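PDB 3VU4: KmHsv2 from Kluyveromyces marxianus, which probably binds phosphoinositides on membranes as a seven-bladed beta-propeller of the PROPPIN family, related to the autophagy protein Atg18. Local coordinates for residues V244-V258 and G308-V320. Numbering follows the deposited sequence.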
loop_
_atom_site.group_PDB
_atom_site.type_symbol
_atom_site.label_atom_id
_atom_site.label_comp_id
_atom_site.label_asym_id
_atom_site.label_seq_id
_atom_site.Cartn_x
_atom_site.Cartn_y
_atom_site.Cartn_z
ATOM N N VAL A 244 3.370 -7.389 7.265
ATOM C CA VAL A 244 3.911 -7.490 5.914
ATOM C C VAL A 244 3.267 -6.418 5.050
ATOM O O VAL A 244 3.910 -5.825 4.185
ATOM C CB VAL A 244 3.643 -8.889 5.310
ATOM C CG1 VAL A 244 4.092 -8.939 3.867
ATOM C CG2 VAL A 244 4.384 -9.938 6.118
ATOM N N ASP A 245 1.986 -6.167 5.279
ATOM C CA ASP A 245 1.305 -5.131 4.527
ATOM C C ASP A 245 0.055 -4.650 5.260
ATOM O O ASP A 245 -0.520 -5.357 6.095
ATOM C CB ASP A 245 0.967 -5.613 3.114
ATOM C CG ASP A 245 0.739 -4.454 2.146
ATOM O OD1 ASP A 245 0.970 -3.291 2.552
ATOM O OD2 ASP A 245 0.336 -4.704 0.981
ATOM N N MET A 246 -0.342 -3.425 4.940
ATOM C CA MET A 246 -1.486 -2.783 5.565
ATOM C C MET A 246 -2.105 -1.886 4.508
ATOM O O MET A 246 -1.424 -1.035 3.943
ATOM C CB MET A 246 -0.989 -1.983 6.764
ATOM C CG MET A 246 -1.986 -1.072 7.393
ATOM S SD MET A 246 -1.397 -0.611 9.030
ATOM C CE MET A 246 -0.060 0.516 8.621
ATOM N N LYS A 247 -3.391 -2.102 4.234
ATOM C CA LYS A 247 -4.116 -1.342 3.215
ATOM C C LYS A 247 -5.526 -0.915 3.677
ATOM O O LYS A 247 -6.148 -1.580 4.515
ATOM C CB LYS A 247 -4.195 -2.186 1.948
ATOM C CG LYS A 247 -3.327 -1.712 0.805
ATOM C CD LYS A 247 -1.916 -1.377 1.233
ATOM C CE LYS A 247 -1.033 -1.098 0.024
ATOM N NZ LYS A 247 -0.829 -2.307 -0.843
ATOM N N TRP A 248 -6.016 0.196 3.124
ATOM C CA TRP A 248 -7.326 0.772 3.476
ATOM C C TRP A 248 -8.447 0.393 2.513
ATOM O O TRP A 248 -8.226 0.309 1.306
ATOM C CB TRP A 248 -7.257 2.304 3.478
ATOM C CG TRP A 248 -6.437 2.973 4.565
ATOM C CD1 TRP A 248 -5.085 3.193 4.568
ATOM C CD2 TRP A 248 -6.950 3.624 5.737
ATOM N NE1 TRP A 248 -4.728 3.950 5.660
ATOM C CE2 TRP A 248 -5.851 4.227 6.397
ATOM C CE3 TRP A 248 -8.233 3.754 6.293
ATOM C CZ2 TRP A 248 -5.997 4.964 7.584
ATOM C CZ3 TRP A 248 -8.381 4.480 7.472
ATOM C CH2 TRP A 248 -7.265 5.075 8.107
ATOM N N SER A 249 -9.657 0.188 3.025
ATOM C CA SER A 249 -10.771 -0.135 2.132
ATOM C C SER A 249 -11.078 1.146 1.350
ATOM O O SER A 249 -10.728 2.243 1.780
ATOM C CB SER A 249 -11.995 -0.618 2.920
ATOM O OG SER A 249 -12.426 0.347 3.861
ATOM N N THR A 250 -11.722 1.006 0.200
ATOM C CA THR A 250 -12.002 2.155 -0.660
ATOM C C THR A 250 -12.711 3.369 -0.051
ATOM O O THR A 250 -12.438 4.498 -0.455
ATOM C CB THR A 250 -12.734 1.701 -1.935
ATOM O OG1 THR A 250 -13.930 0.997 -1.586
ATOM C CG2 THR A 250 -11.834 0.778 -2.741
ATOM N N ASP A 251 -13.600 3.163 0.917
ATOM C CA ASP A 251 -14.282 4.295 1.554
ATOM C C ASP A 251 -13.559 4.765 2.829
ATOM O O ASP A 251 -14.021 5.684 3.512
ATOM C CB ASP A 251 -15.729 3.929 1.896
ATOM C CG ASP A 251 -15.824 2.754 2.852
ATOM O OD1 ASP A 251 -14.783 2.327 3.408
ATOM O OD2 ASP A 251 -16.946 2.255 3.052
ATOM N N GLY A 252 -12.433 4.127 3.144
ATOM C CA GLY A 252 -11.663 4.496 4.322
ATOM C C GLY A 252 -12.206 3.948 5.630
ATOM O O GLY A 252 -11.756 4.333 6.713
ATOM N N SER A 253 -13.169 3.041 5.527
ATOM C CA SER A 253 -13.813 2.427 6.688
ATOM C C SER A 253 -13.030 1.322 7.408
ATOM O O SER A 253 -13.044 1.239 8.631
ATOM C CB SER A 253 -15.173 1.857 6.273
ATOM O OG SER A 253 -15.656 0.956 7.261
ATOM N N LYS A 254 -12.380 0.446 6.655
ATOM C CA LYS A 254 -11.633 -0.641 7.267
ATOM C C LYS A 254 -10.174 -0.670 6.878
ATOM O O LYS A 254 -9.775 -0.204 5.812
ATOM C CB LYS A 254 -12.286 -1.978 6.933
ATOM C CG LYS A 254 -13.629 -2.138 7.592
ATOM C CD LYS A 254 -14.389 -3.309 7.034
ATOM C CE LYS A 254 -15.853 -3.237 7.461
ATOM N NZ LYS A 254 -16.506 -1.984 6.961
ATOM N N LEU A 255 -9.379 -1.223 7.774
ATOM C CA LEU A 255 -7.951 -1.335 7.564
ATOM C C LEU A 255 -7.592 -2.825 7.625
ATOM O O LEU A 255 -7.932 -3.506 8.597
ATOM C CB LEU A 255 -7.236 -0.563 8.666
ATOM C CG LEU A 255 -5.749 -0.291 8.571
ATOM C CD1 LEU A 255 -5.444 0.429 7.278
ATOM C CD2 LEU A 255 -5.344 0.544 9.763
ATOM N N ALA A 256 -6.947 -3.334 6.574
ATOM C CA ALA A 256 -6.537 -4.741 6.549
ATOM C C ALA A 256 -5.046 -4.836 6.807
ATOM O O ALA A 256 -4.262 -4.037 6.293
ATOM C CB ALA A 256 -6.874 -5.391 5.206
ATOM N N VAL A 257 -4.667 -5.808 7.621
ATOM C CA VAL A 257 -3.268 -6.039 7.942
ATOM C C VAL A 257 -2.950 -7.523 7.760
ATOM O O VAL A 257 -3.742 -8.389 8.148
ATOM C CB VAL A 257 -2.950 -5.646 9.412
ATOM C CG1 VAL A 257 -1.505 -6.015 9.764
ATOM C CG2 VAL A 257 -3.166 -4.165 9.609
ATOM N N VAL A 258 -1.803 -7.812 7.155
ATOM C CA VAL A 258 -1.367 -9.189 6.980
ATOM C C VAL A 258 -0.040 -9.295 7.716
ATOM O O VAL A 258 0.848 -8.474 7.497
ATOM C CB VAL A 258 -1.130 -9.542 5.498
ATOM C CG1 VAL A 258 -0.600 -10.962 5.382
ATOM C CG2 VAL A 258 -2.408 -9.426 4.726
ATOM N N GLY A 308 6.570 -13.086 0.469
ATOM C CA GLY A 308 5.797 -12.058 1.134
ATOM C C GLY A 308 4.508 -11.902 0.362
ATOM O O GLY A 308 4.044 -12.861 -0.255
ATOM N N CYS A 309 3.919 -10.713 0.397
ATOM C CA CYS A 309 2.701 -10.462 -0.355
ATOM C C CYS A 309 2.337 -8.998 -0.257
ATOM O O CYS A 309 2.958 -8.246 0.499
ATOM C CB CYS A 309 1.532 -11.323 0.158
ATOM S SG CYS A 309 0.922 -10.958 1.838
ATOM N N LYS A 310 1.344 -8.603 -1.047
ATOM C CA LYS A 310 0.837 -7.234 -1.061
ATOM C C LYS A 310 -0.660 -7.355 -1.178
ATOM O O LYS A 310 -1.157 -8.212 -1.908
ATOM C CB LYS A 310 1.398 -6.437 -2.245
ATOM C CG LYS A 310 2.865 -6.132 -2.073
ATOM C CD LYS A 310 3.404 -5.119 -3.058
ATOM C CE LYS A 310 4.879 -4.887 -2.748
ATOM N NZ LYS A 310 5.543 -3.938 -3.674
ATOM N N ILE A 311 -1.383 -6.520 -0.445
ATOM C CA ILE A 311 -2.834 -6.577 -0.492
ATOM C C ILE A 311 -3.410 -5.272 -1.015
ATOM O O ILE A 311 -2.730 -4.245 -1.058
ATOM C CB ILE A 311 -3.416 -6.910 0.903
ATOM C CG1 ILE A 311 -3.181 -5.763 1.881
ATOM C CG2 ILE A 311 -2.717 -8.151 1.465
ATOM C CD1 ILE A 311 -3.504 -6.121 3.321
ATOM N N ALA A 312 -4.663 -5.321 -1.438
ATOM C CA ALA A 312 -5.322 -4.134 -1.956
ATOM C C ALA A 312 -6.826 -4.330 -1.936
ATOM O O ALA A 312 -7.338 -5.361 -2.387
ATOM C CB ALA A 312 -4.846 -3.846 -3.374
ATOM N N TRP A 313 -7.536 -3.354 -1.387
ATOM C CA TRP A 313 -8.989 -3.443 -1.357
ATOM C C TRP A 313 -9.453 -3.074 -2.750
ATOM O O TRP A 313 -8.862 -2.216 -3.400
ATOM C CB TRP A 313 -9.584 -2.480 -0.333
ATOM C CG TRP A 313 -9.298 -2.858 1.088
ATOM C CD1 TRP A 313 -8.140 -2.644 1.780
ATOM C CD2 TRP A 313 -10.202 -3.487 2.004
ATOM N NE1 TRP A 313 -8.270 -3.092 3.072
ATOM C CE2 TRP A 313 -9.525 -3.615 3.236
ATOM C CE3 TRP A 313 -11.519 -3.950 1.904
ATOM C CZ2 TRP A 313 -10.124 -4.187 4.363
ATOM C CZ3 TRP A 313 -12.115 -4.518 3.025
ATOM C CH2 TRP A 313 -11.416 -4.632 4.238
ATOM N N ILE A 314 -10.491 -3.744 -3.226
ATOM C CA ILE A 314 -11.013 -3.465 -4.553
ATOM C C ILE A 314 -12.440 -2.963 -4.425
ATOM O O ILE A 314 -13.113 -2.715 -5.420
ATOM C CB ILE A 314 -10.983 -4.726 -5.449
ATOM C CG1 ILE A 314 -11.815 -5.846 -4.826
ATOM C CG2 ILE A 314 -9.555 -5.182 -5.635
ATOM C CD1 ILE A 314 -12.016 -7.039 -5.748
ATOM N N SER A 315 -12.889 -2.822 -3.182
ATOM C CA SER A 315 -14.230 -2.347 -2.887
ATOM C C SER A 315 -14.294 -2.082 -1.397
ATOM O O SER A 315 -13.274 -2.098 -0.712
ATOM C CB SER A 315 -15.267 -3.397 -3.251
ATOM O OG SER A 315 -15.462 -4.297 -2.182
ATOM N N GLU A 316 -15.495 -1.849 -0.888
ATOM C CA GLU A 316 -15.655 -1.574 0.528
ATOM C C GLU A 316 -15.638 -2.855 1.339
ATOM O O GLU A 316 -15.384 -2.827 2.546
ATOM C CB GLU A 316 -16.957 -0.811 0.769
ATOM C CG GLU A 316 -16.950 0.573 0.146
ATOM C CD GLU A 316 -18.226 1.360 0.391
ATOM O OE1 GLU A 316 -18.280 2.536 -0.038
ATOM O OE2 GLU A 316 -19.173 0.814 1.005
ATOM N N SER A 317 -15.889 -3.977 0.671
ATOM C CA SER A 317 -15.918 -5.263 1.356
ATOM C C SER A 317 -14.971 -6.335 0.795
ATOM O O SER A 317 -14.780 -7.375 1.426
ATOM C CB SER A 317 -17.345 -5.809 1.353
ATOM O OG SER A 317 -17.770 -6.068 0.026
ATOM N N SER A 318 -14.390 -6.096 -0.378
ATOM C CA SER A 318 -13.478 -7.076 -0.973
ATOM C C SER A 318 -12.054 -6.573 -1.154
ATOM O O SER A 318 -11.830 -5.386 -1.384
ATOM C CB SER A 318 -14.004 -7.548 -2.330
ATOM O OG SER A 318 -15.162 -8.339 -2.151
ATOM N N LEU A 319 -11.097 -7.491 -1.048
ATOM C CA LEU A 319 -9.698 -7.151 -1.228
ATOM C C LEU A 319 -8.958 -8.326 -1.858
ATOM O O LEU A 319 -9.416 -9.470 -1.804
ATOM C CB LEU A 319 -9.068 -6.767 0.113
ATOM C CG LEU A 319 -8.993 -7.826 1.207
ATOM C CD1 LEU A 319 -7.713 -8.605 1.042
ATOM C CD2 LEU A 319 -9.024 -7.167 2.584
ATOM N N VAL A 320 -7.825 -8.032 -2.483
ATOM C CA VAL A 320 -7.027 -9.067 -3.118
ATOM C C VAL A 320 -5.676 -9.196 -2.437
ATOM O O VAL A 320 -5.160 -8.249 -1.834
ATOM C CB VAL A 320 -6.767 -8.776 -4.621
ATOM C CG1 VAL A 320 -8.055 -8.772 -5.387
ATOM C CG2 VAL A 320 -6.046 -7.454 -4.781
HETATM O O HOH W 1 -6.024 -0.585 -0.804
HETATM O O HOH W 2 -14.830 -0.884 4.322
#
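V244 starts the contact by laying CG1 against the carbonyl O of C309, where 244-248 runs nearly parallel to 310-313. D245 carries its carboxylate across to the neighbouring strand, its CG trans to the amide nitrogen (chi1 -159°), and OD2 accepts from I311 N at 2.9 Å on the anti side. The syn lone pair of the same oxygen takes K247 NZ in a salt bridge, while OD1 pairs with R202. The K247 side chain, kinked at its second and fourth torsions, curls back over I311, and NZ also donates to I311 O at 2.7 Å, almost in line with the carbonyl bond.

These are the innermost strands of the last two blades of a seven-bladed beta-propeller, and the blades pack face to face through the side chains between them. W313 fills much of that interface. Its NE1 donates to K247 O at 3.0 Å from above the carbonyl plane, with a bent N-H...O angle of 137°, and the same oxygen accepts from A256 N within its own blade. S249 CB sits over one face of the indole in a CH-pi contact, 3.6 Å from the six-ring centroid, and L319 CD2 lies over the opposite face. A leucine in place of W313 would probably leave K247 O without this second donor and open a gap between S249 and L319.

In the 249-252 turn, T250 rests its hydroxyl on the S315 backbone, while the carboxylates of D251 and E316 lie close together, with D272 adding a third acidic group near D251. On the returning strand, A256 CB touches W313 CZ2 at 3.6 Å and also meets L319 CD2. Finally, V258 and I311 pass alongside one another, pointing opposite ways, with V258 CG2 3.5 Å from I311 CG2.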